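Local coordinates for protein glutathione S-transferase (Natrialba magadii ATCC 43099, PDB 6GZF) that probably transfers glutathione to or from substrates, as a Xi-class glutathione transferase with the character of a glutathionyl-hydroquinone reductase, at residues A[87-92]-A[96-101]; A[107-112]-A[118-123]; A[58-61]-A[66-69]; A[296-299]-A[304-307]. All blocks are in the same frame, centred on the assembly; numbering follows the deposited sequence.

Contact 1: residues A[87-92]-A[96-101]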
loop_
_atom_site.group_PDB
_atom_site.type_symbol
_atom_site.label_atom_id
_atom_site.label_comp_id
_atom_site.label_asym_id
_atom_site.label_seq_id
_atom_site.Cartn_x
_atom_site.Cartn_y
_atom_site.Cartn_z
ATOM N N VAL A 87 -12.790 22.561 -13.782
ATOM C CA VAL A 87 -12.248 21.324 -13.234
ATOM C C VAL A 87 -11.861 20.347 -14.336
ATOM O O VAL A 87 -12.706 19.911 -15.118
ATOM C CB VAL A 87 -13.248 20.640 -12.289
ATOM C CG1 VAL A 87 -12.639 19.377 -11.711
ATOM C CG2 VAL A 87 -13.661 21.593 -11.179
ATOM N N VAL A 88 -10.578 20.002 -14.387
ATOM C CA VAL A 88 -10.067 19.101 -15.412
ATOM C C VAL A 88 -10.344 17.640 -15.072
ATOM O O VAL A 88 -10.659 17.302 -13.931
ATOM C CB VAL A 88 -8.552 19.289 -15.618
ATOM C CG1 VAL A 88 -8.241 20.734 -15.976
ATOM C CG2 VAL A 88 -7.797 18.884 -14.367
ATOM N N ASP A 89 -10.225 16.782 -16.080
ATOM C CA ASP A 89 -10.425 15.344 -15.926
ATOM C C ASP A 89 -9.397 14.758 -14.958
ATOM O O ASP A 89 -8.193 14.918 -15.158
ATOM C CB ASP A 89 -10.332 14.660 -17.298
ATOM C CG ASP A 89 -10.854 13.230 -17.296
ATOM O OD1 ASP A 89 -10.967 12.614 -16.217
ATOM O OD2 ASP A 89 -11.146 12.712 -18.395
ATOM N N PRO A 90 -9.872 14.087 -13.893
ATOM C CA PRO A 90 -8.987 13.402 -12.945
ATOM C C PRO A 90 -8.125 12.337 -13.616
ATOM O O PRO A 90 -7.024 12.059 -13.142
ATOM C CB PRO A 90 -9.963 12.771 -11.941
ATOM C CG PRO A 90 -11.286 12.758 -12.637
ATOM C CD PRO A 90 -11.283 13.984 -13.488
ATOM N N TYR A 91 -8.620 11.749 -14.702
ATOM C CA TYR A 91 -7.819 10.815 -15.482
ATOM C C TYR A 91 -7.067 11.561 -16.575
ATOM O O TYR A 91 -7.626 12.430 -17.244
ATOM C CB TYR A 91 -8.688 9.714 -16.099
ATOM C CG TYR A 91 -7.904 8.742 -16.958
ATOM C CD1 TYR A 91 -7.296 7.627 -16.397
ATOM C CD2 TYR A 91 -7.770 8.941 -18.327
ATOM C CE1 TYR A 91 -6.573 6.738 -17.176
ATOM C CE2 TYR A 91 -7.050 8.060 -19.112
ATOM C CZ TYR A 91 -6.455 6.960 -18.531
ATOM O OH TYR A 91 -5.739 6.079 -19.310
ATOM N N ARG A 92 -5.797 11.215 -16.754
ATOM C CA ARG A 92 -4.983 11.823 -17.798
ATOM C C ARG A 92 -3.985 10.821 -18.364
ATOM O O ARG A 92 -3.612 9.857 -17.696
ATOM C CB ARG A 92 -4.247 13.049 -17.259
ATOM C CG ARG A 92 -3.275 12.745 -16.135
ATOM C CD ARG A 92 -2.226 13.834 -16.026
ATOM N NE ARG A 92 -1.480 13.761 -14.775
ATOM C CZ ARG A 92 -0.665 14.717 -14.343
ATOM N NH1 ARG A 92 -0.498 15.817 -15.064
ATOM N NH2 ARG A 92 -0.021 14.576 -13.193
ATOM N N GLY A 96 -1.698 14.795 -21.191
ATOM C CA GLY A 96 -1.688 15.520 -19.933
ATOM C C GLY A 96 -3.087 15.833 -19.440
ATOM O O GLY A 96 -4.042 15.150 -19.807
ATOM N N TRP A 97 -3.206 16.862 -18.603
ATOM C CA TRP A 97 -4.504 17.292 -18.086
ATOM C C TRP A 97 -5.467 17.603 -19.227
ATOM O O TRP A 97 -5.163 18.413 -20.101
ATOM C CB TRP A 97 -4.354 18.524 -17.189
ATOM C CG TRP A 97 -3.656 18.280 -15.881
ATOM C CD1 TRP A 97 -2.487 18.847 -15.460
ATOM C CD2 TRP A 97 -4.091 17.424 -14.815
ATOM N NE1 TRP A 97 -2.165 18.393 -14.204
ATOM C CE2 TRP A 97 -3.133 17.519 -13.786
ATOM C CE3 TRP A 97 -5.195 16.585 -14.635
ATOM C CZ2 TRP A 97 -3.245 16.805 -12.594
ATOM C CZ3 TRP A 97 -5.306 15.878 -13.449
ATOM C CH2 TRP A 97 -4.336 15.993 -12.444
ATOM N N GLN A 98 -6.629 16.957 -19.214
ATOM C CA GLN A 98 -7.615 17.154 -20.270
ATOM C C GLN A 98 -8.964 17.592 -19.713
ATOM O O GLN A 98 -9.233 17.450 -18.520
ATOM C CB GLN A 98 -7.783 15.874 -21.090
ATOM C CG GLN A 98 -8.435 14.728 -20.339
ATOM C CD GLN A 98 -8.569 13.479 -21.189
ATOM O OE1 GLN A 98 -8.109 13.439 -22.331
ATOM N NE2 GLN A 98 -9.203 12.451 -20.635
ATOM N N PHE A 99 -9.808 18.127 -20.588
ATOM C CA PHE A 99 -11.143 18.560 -20.198
ATOM C C PHE A 99 -12.201 17.572 -20.680
ATOM O O PHE A 99 -12.306 17.292 -21.874
ATOM C CB PHE A 99 -11.437 19.959 -20.745
ATOM C CG PHE A 99 -10.595 21.039 -20.128
ATOM C CD1 PHE A 99 -9.348 21.347 -20.648
ATOM C CD2 PHE A 99 -11.049 21.745 -19.027
ATOM C CE1 PHE A 99 -8.572 22.338 -20.081
ATOM C CE2 PHE A 99 -10.279 22.738 -18.456
ATOM C CZ PHE A 99 -9.039 23.036 -18.984
ATOM N N THR A 100 -12.975 17.044 -19.739
ATOM C CA THR A 100 -14.033 16.089 -20.047
ATOM C C THR A 100 -15.310 16.484 -19.309
ATOM O O THR A 100 -15.613 15.941 -18.246
ATOM C CB THR A 100 -13.626 14.655 -19.663
ATOM O OG1 THR A 100 -12.288 14.402 -20.109
ATOM C CG2 THR A 100 -14.570 13.642 -20.293
ATOM N N PRO A 101 -16.066 17.435 -19.879
ATOM C CA PRO A 101 -17.209 18.073 -19.212
ATOM C C PRO A 101 -18.341 17.112 -18.855
ATOM O O PRO A 101 -19.026 17.332 -17.856
ATOM C CB PRO A 101 -17.684 19.103 -20.242
ATOM C CG PRO A 101 -17.212 18.573 -21.555
ATOM C CD PRO A 101 -15.897 17.915 -21.262
HETATM O O HOH W 1 -13.078 18.407 -17.526
HETATM O O HOH W 2 -0.653 17.187 -17.258
#
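V88 and F99 bring their CA atoms within 4.9 Å, and the adjoining backbone bond from D89 N to Q98 O is nearly straight (N-H...O 165°). These irregular segments belong to the long loop that follows strand 84-87 in the thioredoxin-like domain. D89 is the polar hub: its CG, anti to the backbone N (chi1 -166°), carries the carboxylate into an Asx turn, where OD1 accepts from Y91 N. K103 adds a salt bridge to OD1. The other oxygen, D89 OD2, takes two bonds from opposite faces of the carboxylate plane, one from Q98 NE2 at 3.0 Å and one from T100 OG1 at 2.7 Å, which fixes the rotation of the group. V88 divides its branches between two rings. V88 CG1 makes a CH-pi contact over the F99 face, 4.1 Å from the ring centroid, while V88 CG2 packs 3.5 Å from W97 CE3. W97, a predicted glutathione-binding residue, also carries the guanidinium of R92, stacked on one face with planes 24° apart. Between R92 NH1 and W97 NE1, both donors, there is no hydrogen bond; instead W97 N donates to a water 2.9 Å away, which R92 NH1 meets only weakly.

Contact 2: residues A[107-112]-A[118-123]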
loop_
_atom_site.group_PDB
_atom_site.type_symbol
_atom_site.label_atom_id
_atom_site.label_comp_id
_atom_site.label_asym_id
_atom_site.label_seq_id
_atom_site.Cartn_x
_atom_site.Cartn_y
_atom_site.Cartn_z
ATOM N N THR A 107 -15.715 19.955 -15.665
ATOM C CA THR A 107 -16.356 20.956 -16.509
ATOM C C THR A 107 -15.579 21.139 -17.806
ATOM O O THR A 107 -14.693 20.346 -18.129
ATOM C CB THR A 107 -16.468 22.322 -15.799
ATOM O OG1 THR A 107 -15.163 22.892 -15.639
ATOM C CG2 THR A 107 -17.128 22.170 -14.435
ATOM N N HIS A 108 -15.917 22.190 -18.543
ATOM C CA HIS A 108 -15.193 22.536 -19.757
ATOM C C HIS A 108 -14.307 23.749 -19.503
ATOM O O HIS A 108 -14.481 24.456 -18.510
ATOM C CB HIS A 108 -16.163 22.826 -20.903
ATOM C CG HIS A 108 -17.006 24.044 -20.686
ATOM N ND1 HIS A 108 -18.150 24.033 -19.917
ATOM C CD2 HIS A 108 -16.869 25.314 -21.135
ATOM C CE1 HIS A 108 -18.681 25.241 -19.902
ATOM N NE2 HIS A 108 -17.924 26.039 -20.634
ATOM N N ASP A 109 -13.356 23.986 -20.399
ATOM C CA ASP A 109 -12.530 25.183 -20.322
ATOM C C ASP A 109 -13.391 26.411 -20.601
ATOM O O ASP A 109 -13.716 26.702 -21.752
ATOM C CB ASP A 109 -11.362 25.101 -21.306
ATOM C CG ASP A 109 -10.633 26.423 -21.463
ATOM O OD1 ASP A 109 -10.494 27.154 -20.459
ATOM O OD2 ASP A 109 -10.196 26.732 -22.591
ATOM N N HIS A 110 -13.759 27.124 -19.542
ATOM C CA HIS A 110 -14.670 28.259 -19.655
ATOM C C HIS A 110 -14.110 29.404 -20.495
ATOM O O HIS A 110 -14.864 30.239 -20.993
ATOM C CB HIS A 110 -15.035 28.785 -18.263
ATOM C CG HIS A 110 -15.854 27.832 -17.449
ATOM N ND1 HIS A 110 -15.301 26.769 -16.768
ATOM C CD2 HIS A 110 -17.186 27.783 -17.206
ATOM C CE1 HIS A 110 -16.257 26.106 -16.139
ATOM N NE2 HIS A 110 -17.409 26.701 -16.390
ATOM N N VAL A 111 -12.792 29.443 -20.654
ATOM C CA VAL A 111 -12.153 30.558 -21.345
ATOM C C VAL A 111 -12.054 30.342 -22.854
ATOM O O VAL A 111 -12.621 31.111 -23.630
ATOM C CB VAL A 111 -10.747 30.829 -20.779
ATOM C CG1 VAL A 111 -10.083 31.963 -21.538
ATOM C CG2 VAL A 111 -10.835 31.165 -19.299
ATOM N N HIS A 112 -11.340 29.301 -23.274
ATOM C CA HIS A 112 -11.107 29.079 -24.700
ATOM C C HIS A 112 -11.643 27.741 -25.203
ATOM O O HIS A 112 -11.450 27.396 -26.370
ATOM C CB HIS A 112 -9.613 29.181 -25.011
ATOM C CG HIS A 112 -9.059 30.562 -24.858
ATOM N ND1 HIS A 112 -9.559 31.646 -25.549
ATOM C CD2 HIS A 112 -8.048 31.039 -24.093
ATOM C CE1 HIS A 112 -8.881 32.729 -25.214
ATOM N NE2 HIS A 112 -7.960 32.389 -24.333
ATOM N N ARG A 118 -2.591 21.792 -21.953
ATOM C CA ARG A 118 -1.345 22.186 -22.602
ATOM C C ARG A 118 -1.579 23.252 -23.669
ATOM O O ARG A 118 -0.680 24.030 -23.985
ATOM C CB ARG A 118 -0.647 20.967 -23.209
ATOM C CG ARG A 118 -1.525 20.094 -24.092
ATOM C CD ARG A 118 -0.809 18.794 -24.431
ATOM N NE ARG A 118 -1.560 17.953 -25.359
ATOM C CZ ARG A 118 -1.421 17.987 -26.680
ATOM N NH1 ARG A 118 -0.559 18.828 -27.237
ATOM N NH2 ARG A 118 -2.144 17.181 -27.446
ATOM N N GLU A 119 -2.790 23.287 -24.215
ATOM C CA GLU A 119 -3.159 24.306 -25.191
ATOM C C GLU A 119 -3.173 25.690 -24.549
ATOM O O GLU A 119 -2.806 26.682 -25.179
ATOM C CB GLU A 119 -4.527 23.999 -25.804
ATOM C CG GLU A 119 -4.584 22.703 -26.592
ATOM C CD GLU A 119 -5.982 22.386 -27.088
ATOM O OE1 GLU A 119 -6.527 23.182 -27.881
ATOM O OE2 GLU A 119 -6.535 21.342 -26.682
ATOM N N LEU A 120 -3.596 25.743 -23.291
ATOM C CA LEU A 120 -3.678 26.999 -22.554
ATOM C C LEU A 120 -2.293 27.580 -22.280
ATOM O O LEU A 120 -2.090 28.791 -22.385
ATOM C CB LEU A 120 -4.434 26.794 -21.242
ATOM C CG LEU A 120 -5.955 26.707 -21.375
ATOM C CD1 LEU A 120 -6.564 26.086 -20.133
ATOM C CD2 LEU A 120 -6.544 28.085 -21.634
ATOM N N TYR A 121 -1.350 26.712 -21.927
ATOM C CA TYR A 121 0.036 27.122 -21.721
ATOM C C TYR A 121 0.627 27.711 -22.997
ATOM O O TYR A 121 1.222 28.791 -22.979
ATOM C CB TYR A 121 0.890 25.938 -21.259
ATOM C CG TYR A 121 0.764 25.598 -19.790
ATOM C CD1 TYR A 121 -0.363 24.952 -19.298
ATOM C CD2 TYR A 121 1.783 25.910 -18.898
ATOM C CE1 TYR A 121 -0.475 24.637 -17.954
ATOM C CE2 TYR A 121 1.680 25.598 -17.555
ATOM C CZ TYR A 121 0.550 24.962 -17.089
ATOM O OH TYR A 121 0.446 24.649 -15.754
ATOM N N VAL A 122 0.458 26.989 -24.102
ATOM C CA VAL A 122 0.995 27.395 -25.399
ATOM C C VAL A 122 0.463 28.761 -25.828
ATOM O O VAL A 122 1.204 29.578 -26.377
ATOM C CB VAL A 122 0.668 26.348 -26.488
ATOM C CG1 VAL A 122 1.043 26.863 -27.870
ATOM C CG2 VAL A 122 1.386 25.040 -26.199
ATOM N N ARG A 123 -0.815 29.014 -25.569
ATOM C CA ARG A 123 -1.399 30.314 -25.880
ATOM C C ARG A 123 -0.753 31.416 -25.044
ATOM O O ARG A 123 -0.532 32.526 -25.527
ATOM C CB ARG A 123 -2.911 30.302 -25.650
ATOM C CG ARG A 123 -3.580 31.634 -25.953
ATOM C CD ARG A 123 -5.060 31.613 -25.625
ATOM N NE ARG A 123 -5.891 31.441 -26.814
ATOM C CZ ARG A 123 -6.263 30.263 -27.305
ATOM N NH1 ARG A 123 -5.880 29.142 -26.710
ATOM N NH2 ARG A 123 -7.021 30.206 -28.391
#
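H112 meets R123 through a flat stack that begins at the histidine CB and runs out to the ring tip. H112 CB lies 4.1 Å from R123 NH1, the first point of approach. With CG anti to the carbonyl carbon (chi1 -68°), the imidazole is set against the guanidinium of R123, and H112 CG sits over the centre of that group, 3.7 Å from R123 CZ. H112 CD2 has two neighbours: R123 CD on the face side, and L120 CD2 at the ring edge, 4.1 Å away. H112 ND1 and CE1 lie beneath R123 NE, which stands over the middle of the ring. The tip, H112 NE2, comes 3.3 Å from R123 CD, yet its hydrogen bond goes elsewhere, to the carboxylate of D143, which would probably polarise the ring. The planes are 17° apart, nearly parallel, as a stack requires, and a bend at chi3 of R123 lays its guanidinium over the imidazole. V111 CG1 lies over the opposite face, offset toward the rim.

D109 holds the loop in shape through an Asx turn: its OD1 accepts from V111 N, and D109 OD2 accepts from H112 N at 2.9 Å; both donors approach from above the carboxylate plane. Y59 OH probably also bonds to D109 OD1, and V114 N bonds to OD2. Methyl CD2 of L120 touches D109 OD2 at 4.0 Å, putting apolar carbon beside this carboxylate. L120 belongs to helix 117-124 and, like V111 of the loop, packs on Y59 of strand 56-60 and W138 of strand 136-139, so helix and loop meet over the central sheet.

Contact 3: residues A[58-61]-A[66-69]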
loop_
_atom_site.group_PDB
_atom_site.type_symbol
_atom_site.label_atom_id
_atom_site.label_comp_id
_atom_site.label_asym_id
_atom_site.label_seq_id
_atom_site.Cartn_x
_atom_site.Cartn_y
_atom_site.Cartn_z
ATOM N N LEU A 58 -9.669 30.181 -12.586
ATOM C CA LEU A 58 -8.849 29.176 -11.916
ATOM C C LEU A 58 -9.029 27.784 -12.518
ATOM O O LEU A 58 -10.152 27.325 -12.721
ATOM C CB LEU A 58 -9.177 29.147 -10.420
ATOM C CG LEU A 58 -8.487 28.084 -9.564
ATOM C CD1 LEU A 58 -6.981 28.298 -9.539
ATOM C CD2 LEU A 58 -9.054 28.085 -8.154
ATOM N N TYR A 59 -7.915 27.116 -12.805
ATOM C CA TYR A 59 -7.945 25.749 -13.315
ATOM C C TYR A 59 -7.444 24.770 -12.262
ATOM O O TYR A 59 -6.324 24.899 -11.775
ATOM C CB TYR A 59 -7.100 25.621 -14.583
ATOM C CG TYR A 59 -7.635 26.398 -15.759
ATOM C CD1 TYR A 59 -8.593 25.849 -16.599
ATOM C CD2 TYR A 59 -7.178 27.679 -16.035
ATOM C CE1 TYR A 59 -9.084 26.555 -17.678
ATOM C CE2 TYR A 59 -7.663 28.392 -17.112
ATOM C CZ TYR A 59 -8.615 27.826 -17.928
ATOM O OH TYR A 59 -9.102 28.529 -19.004
ATOM N N VAL A 60 -8.272 23.792 -11.910
ATOM C CA VAL A 60 -7.893 22.823 -10.888
ATOM C C VAL A 60 -8.280 21.394 -11.237
ATOM O O VAL A 60 -9.149 21.150 -12.076
ATOM C CB VAL A 60 -8.534 23.148 -9.518
ATOM C CG1 VAL A 60 -8.042 24.484 -8.982
ATOM C CG2 VAL A 60 -10.053 23.123 -9.623
ATOM N N SER A 61 -7.610 20.457 -10.580
ATOM C CA SER A 61 -8.073 19.081 -10.492
ATOM C C SER A 61 -8.440 18.829 -9.037
ATOM O O SER A 61 -7.762 19.316 -8.134
ATOM C CB SER A 61 -6.999 18.100 -10.963
ATOM O OG SER A 61 -7.352 16.762 -10.651
ATOM N N TRP A 66 -2.121 20.236 -4.498
ATOM C CA TRP A 66 -1.583 21.570 -4.712
ATOM C C TRP A 66 -2.686 22.488 -5.224
ATOM O O TRP A 66 -2.842 23.614 -4.750
ATOM C CB TRP A 66 -0.405 21.518 -5.684
ATOM C CG TRP A 66 0.594 20.477 -5.289
ATOM C CD1 TRP A 66 0.674 19.197 -5.757
ATOM C CD2 TRP A 66 1.633 20.613 -4.313
ATOM N NE1 TRP A 66 1.709 18.534 -5.144
ATOM C CE2 TRP A 66 2.313 19.381 -4.253
ATOM C CE3 TRP A 66 2.059 21.660 -3.491
ATOM C CZ2 TRP A 66 3.393 19.167 -3.400
ATOM C CZ3 TRP A 66 3.134 21.446 -2.647
ATOM C CH2 TRP A 66 3.790 20.210 -2.610
ATOM N N ALA A 67 -3.461 21.992 -6.182
ATOM C CA ALA A 67 -4.616 22.726 -6.683
ATOM C C ALA A 67 -5.679 22.843 -5.596
ATOM O O ALA A 67 -6.361 23.862 -5.488
ATOM C CB ALA A 67 -5.186 22.046 -7.917
ATOM N N HIS A 68 -5.802 21.794 -4.787
ATOM C CA HIS A 68 -6.782 21.748 -3.705
ATOM C C HIS A 68 -6.549 22.867 -2.691
ATOM O O HIS A 68 -7.488 23.341 -2.051
ATOM C CB HIS A 68 -6.739 20.386 -3.005
ATOM C CG HIS A 68 -7.849 20.170 -2.024
ATOM N ND1 HIS A 68 -7.785 19.222 -1.026
ATOM C CD2 HIS A 68 -9.053 20.775 -1.891
ATOM C CE1 HIS A 68 -8.899 19.254 -0.318
ATOM N NE2 HIS A 68 -9.685 20.187 -0.822
ATOM N N ARG A 69 -5.294 23.283 -2.553
ATOM C CA ARG A 69 -4.939 24.385 -1.666
ATOM C C ARG A 69 -5.657 25.668 -2.070
ATOM O O ARG A 69 -6.156 26.405 -1.221
ATOM C CB ARG A 69 -3.424 24.605 -1.661
ATOM C CG ARG A 69 -2.724 24.042 -0.435
ATOM C CD ARG A 69 -1.418 23.349 -0.794
ATOM N NE ARG A 69 -0.347 24.289 -1.113
ATOM C CZ ARG A 69 0.930 24.093 -0.799
ATOM N NH1 ARG A 69 1.293 22.993 -0.153
ATOM N NH2 ARG A 69 1.844 24.996 -1.128
#
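A chi1 of -63° at V60 places CG1 beside the backbone N and anti to the carbonyl carbon, from where it reaches the methyl of A67 on the facing helix. The pairing rests on the backbone directions as well: the CB atoms of V60 and of A67 each point toward the other segment. The CA atoms of V60 and A67 are 5.3 Å apart, and the side chains in contact are a valine and an alanine. V60 CB and A67 CB stand 3.9 Å apart, and V60 CG1 lies at the same 3.9 Å from A67 CB. V60 CG1 also comes within 3.9 Å of A67 O, a carbonyl that accepts from T70 OG1 one turn further along the helix.

The two segments open the beta-alpha-beta unit made of strand 56-60, helix 65-77 and strand 84-87, the first half of the thioredoxin-like fold of glutathione transferases. C64, the predicted catalytic nucleophile, falls in the short link between them. Closeness of A67 to V60 therefore brings the early part of helix 65-77 against strand 56-60, and the V60 side chain also touches T70 and L71 of the same helix.

S61 adds a second, backbone-based touch: S61 O lies 3.8 Å from A67 CB, a van der Waals contact of a carbonyl with a methyl. Its hydroxyl serves the link instead, S61 OG bonding to A63 N. The S61 side chain also lies against V88 and W97, the latter a predicted glutathione-binding residue.

Contact 4: residues A[296-299]-A[304-307]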
loop_
_atom_site.group_PDB
_atom_site.type_symbol
_atom_site.label_atom_id
_atom_site.label_comp_id
_atom_site.label_asym_id
_atom_site.label_seq_id
_atom_site.Cartn_x
_atom_site.Cartn_y
_atom_site.Cartn_z
ATOM N N HIS A 296 -7.566 9.161 -9.860
ATOM C CA HIS A 296 -6.344 9.709 -10.435
ATOM C C HIS A 296 -5.119 8.895 -10.039
ATOM O O HIS A 296 -4.430 8.344 -10.888
ATOM C CB HIS A 296 -6.158 11.166 -10.011
ATOM C CG HIS A 296 -4.856 11.763 -10.448
ATOM N ND1 HIS A 296 -4.643 12.240 -11.724
ATOM C CD2 HIS A 296 -3.698 11.965 -9.773
ATOM C CE1 HIS A 296 -3.412 12.706 -11.818
ATOM N NE2 HIS A 296 -2.816 12.551 -10.649
ATOM N N TYR A 297 -4.855 8.807 -8.743
ATOM C CA TYR A 297 -3.613 8.209 -8.273
ATOM C C TYR A 297 -3.489 6.718 -8.584
ATOM O O TYR A 297 -2.382 6.213 -8.760
ATOM C CB TYR A 297 -3.462 8.440 -6.772
ATOM C CG TYR A 297 -3.086 9.862 -6.432
ATOM C CD1 TYR A 297 -4.047 10.862 -6.388
ATOM C CD2 TYR A 297 -1.768 10.207 -6.169
ATOM C CE1 TYR A 297 -3.707 12.164 -6.086
ATOM C CE2 TYR A 297 -1.418 11.507 -5.865
ATOM C CZ TYR A 297 -2.392 12.481 -5.825
ATOM O OH TYR A 297 -2.050 13.778 -5.524
ATOM N N TYR A 298 -4.614 6.018 -8.669
ATOM C CA TYR A 298 -4.571 4.572 -8.871
ATOM C C TYR A 298 -4.622 4.143 -10.340
ATOM O O TYR A 298 -4.272 3.008 -10.658
ATOM C CB TYR A 298 -5.709 3.894 -8.099
ATOM C CG TYR A 298 -5.450 3.778 -6.610
ATOM C CD1 TYR A 298 -4.565 2.829 -6.112
ATOM C CD2 TYR A 298 -6.095 4.610 -5.703
ATOM C CE1 TYR A 298 -4.324 2.718 -4.755
ATOM C CE2 TYR A 298 -5.861 4.505 -4.344
ATOM C CZ TYR A 298 -4.975 3.557 -3.876
ATOM O OH TYR A 298 -4.737 3.448 -2.525
ATOM N N THR A 299 -5.046 5.034 -11.233
ATOM C CA THR A 299 -5.179 4.668 -12.646
ATOM C C THR A 299 -4.348 5.527 -13.605
ATOM O O THR A 299 -4.308 5.250 -14.802
ATOM C CB THR A 299 -6.652 4.737 -13.108
ATOM O OG1 THR A 299 -7.046 6.106 -13.265
ATOM C CG2 THR A 299 -7.570 4.050 -12.109
ATOM N N VAL A 304 3.628 2.669 -11.217
ATOM C CA VAL A 304 3.455 2.505 -9.779
ATOM C C VAL A 304 2.366 1.472 -9.509
ATOM O O VAL A 304 2.427 0.721 -8.535
ATOM C CB VAL A 304 3.092 3.835 -9.092
ATOM C CG1 VAL A 304 3.136 3.681 -7.578
ATOM C CG2 VAL A 304 4.038 4.935 -9.542
ATOM N N ASN A 305 1.375 1.436 -10.393
ATOM C CA ASN A 305 0.254 0.514 -10.271
ATOM C C ASN A 305 -0.249 0.093 -11.650
ATOM O O ASN A 305 -1.248 0.622 -12.137
ATOM C CB ASN A 305 -0.872 1.160 -9.460
ATOM C CG ASN A 305 -1.980 0.188 -9.116
ATOM O OD1 ASN A 305 -1.725 -0.966 -8.773
ATOM N ND2 ASN A 305 -3.221 0.652 -9.204
ATOM N N PRO A 306 0.451 -0.866 -12.282
ATOM C CA PRO A 306 0.250 -1.292 -13.674
ATOM C C PRO A 306 -1.193 -1.626 -14.054
ATOM O O PRO A 306 -1.649 -1.207 -15.117
ATOM C CB PRO A 306 1.126 -2.544 -13.779
ATOM C CG PRO A 306 2.209 -2.312 -12.794
ATOM C CD PRO A 306 1.550 -1.609 -11.640
ATOM N N HIS A 307 -1.898 -2.365 -13.204
ATOM C CA HIS A 307 -3.238 -2.825 -13.549
ATOM C C HIS A 307 -4.312 -1.800 -13.197
ATOM O O HIS A 307 -5.506 -2.079 -13.306
ATOM C CB HIS A 307 -3.527 -4.161 -12.865
ATOM C CG HIS A 307 -2.683 -5.286 -13.379
ATOM N ND1 HIS A 307 -2.874 -5.847 -14.624
ATOM C CD2 HIS A 307 -1.637 -5.944 -12.827
ATOM C CE1 HIS A 307 -1.984 -6.807 -14.812
ATOM N NE2 HIS A 307 -1.223 -6.885 -13.737
#
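N305 reaches back to Y298 with its side-chain amide and takes up the carbonyl near the end of helix 290-299, in the all-helical C-terminal domain of the glutathione transferase fold. The CA atoms of Y298 and N305 are 6.5 Å apart, and one hydrogen bond spans the space between them: N305 ND2 donates to Y298 O at 3.0 Å, with an N-H...O angle of 152°. The donor lies in the carbonyl plane, on a lone pair, at a C=O...N angle of 135°. On the asparagine side the acceptor is close to the amide plane, so both flat groups are well oriented. With CG anti to the backbone N, the amide extends from the loop to meet the Y298 carbonyl. A second acceptor, I309 O, binds the same ND2 and so ties the following chain to this point.

Across the two segments, the contact is made by these two buried residues. Y298 is held at its far end by OH bonding to N252 O, its ring meets that of H257, and M259 of the second subunit packs on both Y298 and N305. The rest is looser: P306 and H307, partly exposed, start away from the helix, and their neighbours include residues of the second subunit, D303 beside P306 and the tag-derived H6 near H307. A sulfate, probably from crystallisation, lies about 4 Å from the N305 side chain. Next to Y298 in sequence is Y297, predicted to lower the pKa of the active-site cysteine. N305 ND2 also approaches the edge of the Y298 ring, 4.0 Å from CD1, with ring and amide planes 81° apart.

How the contacts relate
Along the chain, contact 3 comes first, closing the short link from strand 56-60 to helix 65-77. After strand 84-87, contact 1 closes a small turn, and contact 2 then joins a later part of the same long loop to helix 117-124. Contact 4 closes the turn beyond helix 290-299. All four run in series; none nests or crosses. Contact 1 touches each of the others: V88 N meets V60 O at 2.9 Å, V87 N meets T107 OG1 at 3.0 Å, and P90 O meets H296 ND1 at 2.8 Å, this last linking the N- and C-terminal domains. Contacts 2 and 4 remain apart, their nearest atoms about 13 Å distant.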